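Local atomic coordinates of Cas6b (PDB entry 4Z7K), a protein that probably cleaves CRISPR precursor RNA as a Cas6-family endoribonuclease, yielding mature CRISPR RNAs in the archaeon Methanococcus maripaludis. Residues 1-13 with 92-106. Residues are numbered along the deposited sequence; the frame is centred on the assembly and turned at random.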
loop_
_atom_site.group_PDB
_atom_site.type_symbol
_atom_site.label_atom_id
_atom_site.label_comp_id
_atom_site.label_asym_id
_atom_site.label_seq_id
_atom_site.Cartn_x
_atom_site.Cartn_y
_atom_site.Cartn_z
ATOM N N MET B 1 16.899 -4.722 28.929
ATOM C CA MET B 1 17.667 -5.560 28.011
ATOM C C MET B 1 18.995 -4.894 27.656
ATOM O O MET B 1 19.109 -3.668 27.704
ATOM C CB MET B 1 16.855 -5.840 26.731
ATOM C CG MET B 1 17.664 -6.447 25.568
ATOM S SD MET B 1 16.708 -7.008 24.137
ATOM C CE MET B 1 15.667 -8.262 24.880
ATOM N N ASP B 2 20.014 -5.698 27.353
ATOM C CA ASP B 2 21.256 -5.166 26.795
ATOM C C ASP B 2 21.425 -5.666 25.361
ATOM O O ASP B 2 21.420 -6.868 25.102
ATOM C CB ASP B 2 22.467 -5.550 27.647
ATOM C CG ASP B 2 22.494 -4.829 28.984
ATOM O OD1 ASP B 2 21.430 -4.347 29.434
ATOM O OD2 ASP B 2 23.589 -4.740 29.584
ATOM N N LEU B 3 21.578 -4.723 24.436
ATOM C CA LEU B 3 21.710 -5.034 23.016
ATOM C C LEU B 3 23.127 -4.798 22.529
ATOM O O LEU B 3 23.683 -3.723 22.733
ATOM C CB LEU B 3 20.734 -4.199 22.198
ATOM C CG LEU B 3 20.632 -4.495 20.710
ATOM C CD1 LEU B 3 20.138 -5.884 20.466
ATOM C CD2 LEU B 3 19.678 -3.493 20.134
ATOM N N GLU B 4 23.674 -5.798 21.848
ATOM C CA GLU B 4 25.027 -5.775 21.324
ATOM C C GLU B 4 25.000 -5.220 19.901
ATOM O O GLU B 4 24.194 -5.657 19.080
ATOM C CB GLU B 4 25.613 -7.194 21.396
ATOM C CG GLU B 4 26.970 -7.395 20.779
ATOM C CD GLU B 4 27.529 -8.782 21.061
ATOM O OE1 GLU B 4 26.758 -9.753 20.899
ATOM O OE2 GLU B 4 28.737 -8.901 21.385
ATOM N N TYR B 5 25.838 -4.226 19.616
ATOM C CA TYR B 5 25.800 -3.586 18.305
ATOM C C TYR B 5 27.161 -3.303 17.721
ATOM O O TYR B 5 28.166 -3.322 18.433
ATOM C CB TYR B 5 25.009 -2.256 18.381
ATOM C CG TYR B 5 25.660 -1.083 19.157
ATOM C CD1 TYR B 5 26.686 -0.310 18.597
ATOM C CD2 TYR B 5 25.192 -0.712 20.423
ATOM C CE1 TYR B 5 27.258 0.768 19.298
ATOM C CE2 TYR B 5 25.757 0.362 21.131
ATOM C CZ TYR B 5 26.783 1.099 20.565
ATOM O OH TYR B 5 27.329 2.157 21.276
ATOM N N MET B 6 27.175 -3.043 16.411
ATOM C CA MET B 6 28.389 -2.616 15.720
ATOM C C MET B 6 28.043 -1.735 14.500
ATOM O O MET B 6 27.371 -2.200 13.563
ATOM C CB MET B 6 29.224 -3.833 15.301
ATOM C CG MET B 6 30.572 -3.479 14.659
ATOM S SD MET B 6 31.756 -4.858 14.573
ATOM C CE MET B 6 31.232 -5.657 13.062
ATOM N N HIS B 7 28.531 -0.482 14.516
ATOM C CA HIS B 7 28.457 0.441 13.370
ATOM C C HIS B 7 29.701 0.320 12.517
ATOM O O HIS B 7 30.811 0.231 13.044
ATOM C CB HIS B 7 28.334 1.918 13.785
ATOM C CG HIS B 7 27.432 2.180 14.951
ATOM N ND1 HIS B 7 26.548 1.250 15.450
ATOM C CD2 HIS B 7 27.288 3.287 15.719
ATOM C CE1 HIS B 7 25.889 1.777 16.469
ATOM N NE2 HIS B 7 26.325 3.008 16.658
ATOM N N ILE B 8 29.516 0.369 11.202
ATOM C CA ILE B 8 30.633 0.447 10.262
ATOM C C ILE B 8 30.505 1.634 9.324
ATOM O O ILE B 8 29.523 1.748 8.599
ATOM C CB ILE B 8 30.727 -0.838 9.426
ATOM C CG1 ILE B 8 31.407 -1.942 10.234
ATOM C CG2 ILE B 8 31.483 -0.591 8.141
ATOM C CD1 ILE B 8 31.264 -3.302 9.610
ATOM N N SER B 9 31.505 2.502 9.298
ATOM C CA SER B 9 31.375 3.712 8.511
ATOM C C SER B 9 32.571 3.904 7.588
ATOM O O SER B 9 33.699 3.623 7.985
ATOM C CB SER B 9 31.219 4.919 9.442
ATOM O OG SER B 9 30.551 6.001 8.797
ATOM N N TYR B 10 32.334 4.394 6.370
ATOM C CA TYR B 10 33.421 4.645 5.421
ATOM C C TYR B 10 33.459 6.146 5.151
ATOM O O TYR B 10 32.829 6.598 4.201
ATOM C CB TYR B 10 33.233 3.885 4.087
ATOM C CG TYR B 10 33.068 2.380 4.173
ATOM C CD1 TYR B 10 33.720 1.641 5.142
ATOM C CD2 TYR B 10 32.269 1.693 3.260
ATOM C CE1 TYR B 10 33.567 0.258 5.219
ATOM C CE2 TYR B 10 32.105 0.307 3.330
ATOM C CZ TYR B 10 32.762 -0.403 4.311
ATOM O OH TYR B 10 32.627 -1.775 4.402
ATOM N N PRO B 11 34.219 6.919 5.958
ATOM C CA PRO B 11 34.107 8.382 5.919
ATOM C C PRO B 11 34.580 9.036 4.632
ATOM O O PRO B 11 34.067 10.090 4.318
ATOM C CB PRO B 11 34.985 8.838 7.088
ATOM C CG PRO B 11 35.161 7.656 7.934
ATOM C CD PRO B 11 35.158 6.488 7.000
ATOM N N ASN B 12 35.489 8.431 3.886
ATOM C CA ASN B 12 36.086 9.108 2.731
ATOM C C ASN B 12 35.188 9.045 1.495
ATOM O O ASN B 12 35.352 9.797 0.538
ATOM C CB ASN B 12 37.466 8.507 2.411
ATOM C CG ASN B 12 37.385 7.049 1.905
ATOM O OD1 ASN B 12 37.355 6.097 2.698
ATOM N ND2 ASN B 12 37.376 6.878 0.583
ATOM N N ILE B 13 34.234 8.131 1.523
ATOM C CA ILE B 13 33.270 8.023 0.445
ATOM C C ILE B 13 32.035 8.882 0.695
ATOM O O ILE B 13 31.349 8.678 1.688
ATOM C CB ILE B 13 32.832 6.563 0.284
ATOM C CG1 ILE B 13 34.050 5.645 0.327
ATOM C CG2 ILE B 13 32.037 6.382 -0.987
ATOM C CD1 ILE B 13 33.738 4.208 -0.039
ATOM N N ASN B 92 33.950 3.797 -5.911
ATOM C CA ASN B 92 34.665 4.487 -4.842
ATOM C C ASN B 92 35.537 3.500 -4.084
ATOM O O ASN B 92 35.039 2.531 -3.523
ATOM C CB ASN B 92 33.687 5.160 -3.878
ATOM C CG ASN B 92 32.809 6.185 -4.560
ATOM O OD1 ASN B 92 33.105 7.380 -4.547
ATOM N ND2 ASN B 92 31.725 5.722 -5.171
ATOM N N ASP B 93 36.840 3.719 -4.072
ATOM C CA ASP B 93 37.686 2.836 -3.293
ATOM C C ASP B 93 37.474 3.144 -1.819
ATOM O O ASP B 93 37.309 4.295 -1.431
ATOM C CB ASP B 93 39.159 2.997 -3.679
ATOM C CG ASP B 93 40.021 1.843 -3.197
ATOM O OD1 ASP B 93 39.888 1.450 -2.013
ATOM O OD2 ASP B 93 40.819 1.319 -4.008
ATOM N N ILE B 94 37.478 2.104 -1.000
ATOM C CA ILE B 94 37.256 2.251 0.429
ATOM C C ILE B 94 38.602 2.320 1.133
ATOM O O ILE B 94 39.272 1.304 1.324
ATOM C CB ILE B 94 36.428 1.077 0.973
ATOM C CG1 ILE B 94 35.144 0.914 0.158
ATOM C CG2 ILE B 94 36.133 1.239 2.461
ATOM C CD1 ILE B 94 34.261 -0.211 0.657
ATOM N N THR B 95 38.999 3.530 1.511
ATOM C CA THR B 95 40.364 3.757 1.956
ATOM C C THR B 95 40.512 3.901 3.470
ATOM O O THR B 95 41.512 3.453 4.043
ATOM C CB THR B 95 40.928 4.993 1.268
ATOM O OG1 THR B 95 40.169 6.135 1.670
ATOM C CG2 THR B 95 40.794 4.849 -0.230
ATOM N N GLU B 96 39.541 4.528 4.128
ATOM C CA GLU B 96 39.592 4.562 5.584
ATOM C C GLU B 96 38.270 4.118 6.177
ATOM O O GLU B 96 37.205 4.395 5.636
ATOM C CB GLU B 96 40.019 5.925 6.131
ATOM C CG GLU B 96 40.644 5.733 7.526
ATOM C CD GLU B 96 41.474 6.899 8.014
ATOM O OE1 GLU B 96 41.665 7.860 7.241
ATOM O OE2 GLU B 96 41.996 6.809 9.150
ATOM N N VAL B 97 38.361 3.390 7.277
ATOM C CA VAL B 97 37.206 2.762 7.877
ATOM C C VAL B 97 37.195 2.970 9.371
ATOM O O VAL B 97 38.207 2.787 10.043
ATOM C CB VAL B 97 37.192 1.247 7.596
ATOM C CG1 VAL B 97 36.219 0.533 8.509
ATOM C CG2 VAL B 97 36.898 0.965 6.134
ATOM N N ASN B 98 36.035 3.348 9.885
ATOM C CA ASN B 98 35.833 3.427 11.317
ATOM C C ASN B 98 34.767 2.419 11.744
ATOM O O ASN B 98 33.643 2.428 11.239
ATOM C CB ASN B 98 35.431 4.835 11.743
ATOM C CG ASN B 98 34.858 4.870 13.142
ATOM O OD1 ASN B 98 33.658 4.667 13.347
ATOM N ND2 ASN B 98 35.718 5.131 14.121
ATOM N N VAL B 99 35.152 1.519 12.640
ATOM C CA VAL B 99 34.223 0.574 13.231
ATOM C C VAL B 99 33.998 0.941 14.681
ATOM O O VAL B 99 34.926 1.245 15.419
ATOM C CB VAL B 99 34.739 -0.868 13.109
ATOM C CG1 VAL B 99 33.891 -1.821 13.915
ATOM C CG2 VAL B 99 34.792 -1.259 11.648
ATOM N N HIS B 100 32.747 0.893 15.088
ATOM C CA HIS B 100 32.374 1.174 16.454
ATOM C C HIS B 100 31.546 -0.034 16.897
ATOM O O HIS B 100 30.821 -0.597 16.070
ATOM C CB HIS B 100 31.615 2.511 16.490
ATOM C CG HIS B 100 31.083 2.896 17.831
ATOM N ND1 HIS B 100 30.006 3.747 17.977
ATOM C CD2 HIS B 100 31.470 2.561 19.083
ATOM C CE1 HIS B 100 29.744 3.910 19.262
ATOM N NE2 HIS B 100 30.619 3.202 19.956
ATOM N N LYS B 101 31.714 -0.502 18.138
ATOM C CA LYS B 101 30.880 -1.610 18.641
ATOM C C LYS B 101 30.842 -1.666 20.167
ATOM O O LYS B 101 31.846 -1.438 20.846
ATOM C CB LYS B 101 31.324 -2.975 18.113
ATOM C CG LYS B 101 32.475 -3.599 18.858
ATOM C CD LYS B 101 32.193 -5.067 19.228
ATOM C CE LYS B 101 31.952 -5.960 18.008
ATOM N NZ LYS B 101 31.784 -7.380 18.422
ATOM N N ASP B 102 29.670 -1.990 20.697
ATOM C CA ASP B 102 29.394 -1.831 22.116
ATOM C C ASP B 102 28.033 -2.457 22.380
ATOM O O ASP B 102 27.348 -2.865 21.441
ATOM C CB ASP B 102 29.402 -0.339 22.486
ATOM C CG ASP B 102 29.624 -0.085 23.968
ATOM O OD1 ASP B 102 29.892 -1.052 24.714
ATOM O OD2 ASP B 102 29.544 1.097 24.383
ATOM N N MET B 103 27.653 -2.581 23.644
ATOM C CA MET B 103 26.273 -2.913 23.944
ATOM C C MET B 103 25.688 -1.928 24.942
ATOM O O MET B 103 26.092 -1.917 26.107
ATOM C CB MET B 103 26.160 -4.355 24.439
ATOM C CG MET B 103 26.981 -4.700 25.662
ATOM S SD MET B 103 26.892 -6.472 25.959
ATOM C CE MET B 103 25.146 -6.768 25.635
ATOM N N ASP B 104 24.667 -1.171 24.536
ATOM C CA ASP B 104 24.045 -0.227 25.479
ATOM C C ASP B 104 22.508 -0.457 25.553
ATOM O O ASP B 104 21.941 -1.222 24.755
ATOM C CB ASP B 104 24.403 1.247 25.141
ATOM C CG ASP B 104 25.888 1.624 25.509
ATOM O OD1 ASP B 104 26.686 0.742 25.902
ATOM O OD2 ASP B 104 26.243 2.828 25.466
ATOM N N HIS B 105 21.857 0.157 26.552
ATOM C CA HIS B 105 20.507 -0.229 27.018
ATOM C C HIS B 105 19.457 -0.169 25.927
ATOM O O HIS B 105 19.444 0.733 25.108
ATOM C CB HIS B 105 20.068 0.688 28.202
ATOM C CG HIS B 105 18.802 0.264 28.915
ATOM N ND1 HIS B 105 18.374 0.864 30.084
ATOM C CD2 HIS B 105 17.884 -0.697 28.641
ATOM C CE1 HIS B 105 17.252 0.296 30.493
ATOM N NE2 HIS B 105 16.931 -0.654 29.633
ATOM N N PHE B 106 18.560 -1.144 25.950
ATOM C CA PHE B 106 17.381 -1.173 25.094
ATOM C C PHE B 106 16.169 -1.606 25.920
ATOM O O PHE B 106 16.170 -2.694 26.495
ATOM C CB PHE B 106 17.598 -2.129 23.918
ATOM C CG PHE B 106 16.385 -2.345 23.059
ATOM C CD1 PHE B 106 16.249 -1.677 21.862
ATOM C CD2 PHE B 106 15.404 -3.238 23.425
ATOM C CE1 PHE B 106 15.151 -1.887 21.049
ATOM C CE2 PHE B 106 14.301 -3.441 22.625
ATOM C CZ PHE B 106 14.177 -2.767 21.430
#
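The Y5 ring overlaps D102, whose backbone O lies over one ring face, offset toward the rim, and turns an edge toward the face of H100. This contact joins strands 2-9 and 98-109 in the four-stranded antiparallel sheet of the N-terminal half, whose strand order is consistent with the ferredoxin-like fold of RAMP proteins; 2-9 is an inner strand and 98-109 an edge within the chain. A chi1 of 70° places Y5 CG between the backbone N and the carbonyl carbon and swings the ring across to D102. In an offset edge-to-face pair H100 turns its edge toward H7, the planes 79° apart, completing an aromatic cluster on one side of the sheet. Paired backbone bonds join the strands, such as Y5 N to D102 O (2.7 Å).

On the other side M6 SD meets V99 CG1 and K101 CE, and helix 67-76 packs against this face; the K101 ammonium forms a salt bridge with E75. Past the strands, I94 CG2 stands 3.7 Å from the centroid of the Y10 ring, a CH-pi contact over its face. N12 fastens the loop at 93-96: its OD1 accepts E96 N (3.0 Å) and T95 N from the same face of the amide, while ND2 donates to D93 O (3.3 Å) within the amide plane.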